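Local structure of predicted component of a thermophile-specific DNA repair system, contains a RAMP domain (Methanopyrus kandleri, 4N0L) at residues 273-278 with 334-339. The protein binds CRISPR RNA as Csm3, a RAMP-family subunit of the type III-A CRISPR interference system, and probably acts as an RNA endonuclease. Numbering follows the deposited sequence.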
loop_
_atom_site.group_PDB
_atom_site.type_symbol
_atom_site.label_atom_id
_atom_site.label_comp_id
_atom_site.label_asym_id
_atom_site.label_seq_id
_atom_site.Cartn_x
_atom_site.Cartn_y
_atom_site.Cartn_z
ATOM N N ALA A 273 13.097 3.886 7.755
ATOM C CA ALA A 273 14.332 3.678 8.500
ATOM C C ALA A 273 14.681 2.202 8.661
ATOM O O ALA A 273 15.860 1.844 8.728
ATOM C CB ALA A 273 14.229 4.340 9.865
ATOM N N ALA A 274 13.669 1.343 8.708
ATOM C CA ALA A 274 13.916 -0.071 8.959
ATOM C C ALA A 274 12.779 -0.984 8.515
ATOM O O ALA A 274 11.611 -0.588 8.493
ATOM C CB ALA A 274 14.197 -0.291 10.437
ATOM N N LEU A 275 13.144 -2.211 8.152
ATOM C CA LEU A 275 12.178 -3.289 7.963
ATOM C C LEU A 275 12.280 -4.247 9.144
ATOM O O LEU A 275 13.324 -4.862 9.361
ATOM C CB LEU A 275 12.426 -4.034 6.649
ATOM C CG LEU A 275 11.788 -3.523 5.353
ATOM C CD1 LEU A 275 11.798 -2.003 5.264
ATOM C CD2 LEU A 275 12.494 -4.133 4.154
ATOM N N CYS A 276 11.191 -4.386 9.892
ATOM C CA CYS A 276 11.211 -5.162 11.126
ATOM C C CYS A 276 10.389 -6.440 11.008
ATOM O O CYS A 276 9.170 -6.394 10.842
ATOM C CB CYS A 276 10.702 -4.309 12.290
ATOM S SG CYS A 276 11.550 -2.715 12.467
ATOM N N ALA A 277 11.067 -7.580 11.100
ATOM C CA ALA A 277 10.446 -8.869 10.810
ATOM C C ALA A 277 10.211 -9.723 12.055
ATOM O O ALA A 277 11.061 -9.801 12.944
ATOM C CB ALA A 277 11.295 -9.635 9.816
ATOM N N ARG A 278 9.042 -10.354 12.111
ATOM C CA ARG A 278 8.744 -11.351 13.134
ATOM C C ARG A 278 8.093 -12.576 12.501
ATOM O O ARG A 278 7.009 -12.483 11.927
ATOM C CB ARG A 278 7.840 -10.772 14.229
ATOM C CG ARG A 278 8.495 -9.657 15.026
ATOM C CD ARG A 278 7.604 -9.131 16.142
ATOM N NE ARG A 278 6.490 -8.318 15.663
ATOM C CZ ARG A 278 5.903 -7.369 16.387
ATOM N NH1 ARG A 278 6.334 -7.109 17.614
ATOM N NH2 ARG A 278 4.891 -6.675 15.884
ATOM N N GLU A 334 12.108 3.449 -3.533
ATOM C CA GLU A 334 12.824 2.983 -4.715
ATOM C C GLU A 334 14.217 2.463 -4.357
ATOM O O GLU A 334 14.754 1.578 -5.026
ATOM C CB GLU A 334 12.928 4.113 -5.741
ATOM C CG GLU A 334 13.622 3.740 -7.037
ATOM C CD GLU A 334 13.850 4.941 -7.935
ATOM O OE1 GLU A 334 13.564 6.074 -7.496
ATOM O OE2 GLU A 334 14.315 4.749 -9.080
ATOM N N GLU A 335 14.793 2.998 -3.287
ATOM C CA GLU A 335 16.104 2.551 -2.831
ATOM C C GLU A 335 16.022 1.186 -2.151
ATOM O O GLU A 335 16.922 0.359 -2.294
ATOM C CB GLU A 335 16.723 3.584 -1.886
ATOM C CG GLU A 335 16.956 4.937 -2.538
ATOM C CD GLU A 335 17.632 5.925 -1.611
ATOM O OE1 GLU A 335 17.037 6.270 -0.569
ATOM O OE2 GLU A 335 18.762 6.355 -1.923
ATOM N N TRP A 336 14.942 0.954 -1.413
ATOM C CA TRP A 336 14.697 -0.355 -0.816
ATOM C C TRP A 336 14.529 -1.431 -1.884
ATOM O O TRP A 336 14.985 -2.561 -1.710
ATOM C CB TRP A 336 13.467 -0.319 0.092
ATOM C CG TRP A 336 13.747 0.255 1.445
ATOM C CD1 TRP A 336 13.414 1.501 1.891
ATOM C CD2 TRP A 336 14.431 -0.389 2.526
ATOM N NE1 TRP A 336 13.839 1.668 3.186
ATOM C CE2 TRP A 336 14.470 0.523 3.599
ATOM C CE3 TRP A 336 15.013 -1.651 2.693
ATOM C CZ2 TRP A 336 15.065 0.217 4.821
ATOM C CZ3 TRP A 336 15.605 -1.954 3.906
ATOM C CH2 TRP A 336 15.627 -1.025 4.954
ATOM N N VAL A 337 13.863 -1.076 -2.979
ATOM C CA VAL A 337 13.656 -1.999 -4.089
ATOM C C VAL A 337 14.988 -2.495 -4.640
ATOM O O VAL A 337 15.206 -3.698 -4.781
ATOM C CB VAL A 337 12.861 -1.344 -5.237
ATOM C CG1 VAL A 337 12.879 -2.230 -6.474
ATOM C CG2 VAL A 337 11.436 -1.076 -4.807
ATOM N N GLU A 338 15.881 -1.552 -4.923
ATOM C CA GLU A 338 17.179 -1.848 -5.518
ATOM C C GLU A 338 18.024 -2.789 -4.662
ATOM O O GLU A 338 18.934 -3.444 -5.165
ATOM C CB GLU A 338 17.946 -0.548 -5.772
ATOM C CG GLU A 338 17.476 0.210 -7.004
ATOM C CD GLU A 338 17.841 1.683 -6.964
ATOM O OE1 GLU A 338 18.627 2.081 -6.077
ATOM O OE2 GLU A 338 17.338 2.443 -7.818
ATOM N N ARG A 339 17.716 -2.858 -3.372
ATOM C CA ARG A 339 18.498 -3.663 -2.440
ATOM C C ARG A 339 17.686 -4.811 -1.843
ATOM O O ARG A 339 18.015 -5.314 -0.770
ATOM C CB ARG A 339 19.045 -2.778 -1.320
ATOM C CG ARG A 339 20.076 -1.768 -1.786
ATOM C CD ARG A 339 20.178 -0.592 -0.828
ATOM N NE ARG A 339 21.093 0.433 -1.323
ATOM C CZ ARG A 339 20.781 1.327 -2.257
ATOM N NH1 ARG A 339 19.572 1.324 -2.803
ATOM N NH2 ARG A 339 21.678 2.221 -2.648
#
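The carbonyl oxygen of Glu335, one residue before the Trp336 that meets Leu275, accepts two bonds from Arg339. Arg339 NH1 lies 2.9 Å from Glu335 O, tilted 25° from the carbonyl plane. The backbone N of Arg339 adds a long, weak bond and lies nearer Trp336 O. NH1 also makes a weak salt bridge to Glu338 OE1. The Arg339 side chain turns back so that Glu335 O lies in its guanidinium plane.

The contact with strand 268-278 is apolar. Leu275 and Trp336 reach toward each other from opposite directions. Leu275 CD1 sits over one face of the indole, 3.8 Å from the centroid of the Trp336 six-membered ring, a CH-pi contact nearly on the ring normal. Leu275 CD2 lies 3.8 Å from Trp336 CZ3. Trp336 CG stands anti to its carbonyl carbon (chi1 -80°), which carries the six-membered ring to Leu275. Ala273 O lies at the ring edge, 4.3 Å from Trp336 CZ2. Trp336 NE1 bonds to Ile272 O, which should help hold the rotation of the buried indole. Met246 of helix 238-255 touches both Leu275 and Trp336.

Opposite Val11, Ala273 and Ala274 form a classic beta bulge. Helix 333-338 thus packs its tryptophan against an inner strand, between strands 7-16 and 318-321, of the antiparallel sheet of the RRM-like RAMP fold.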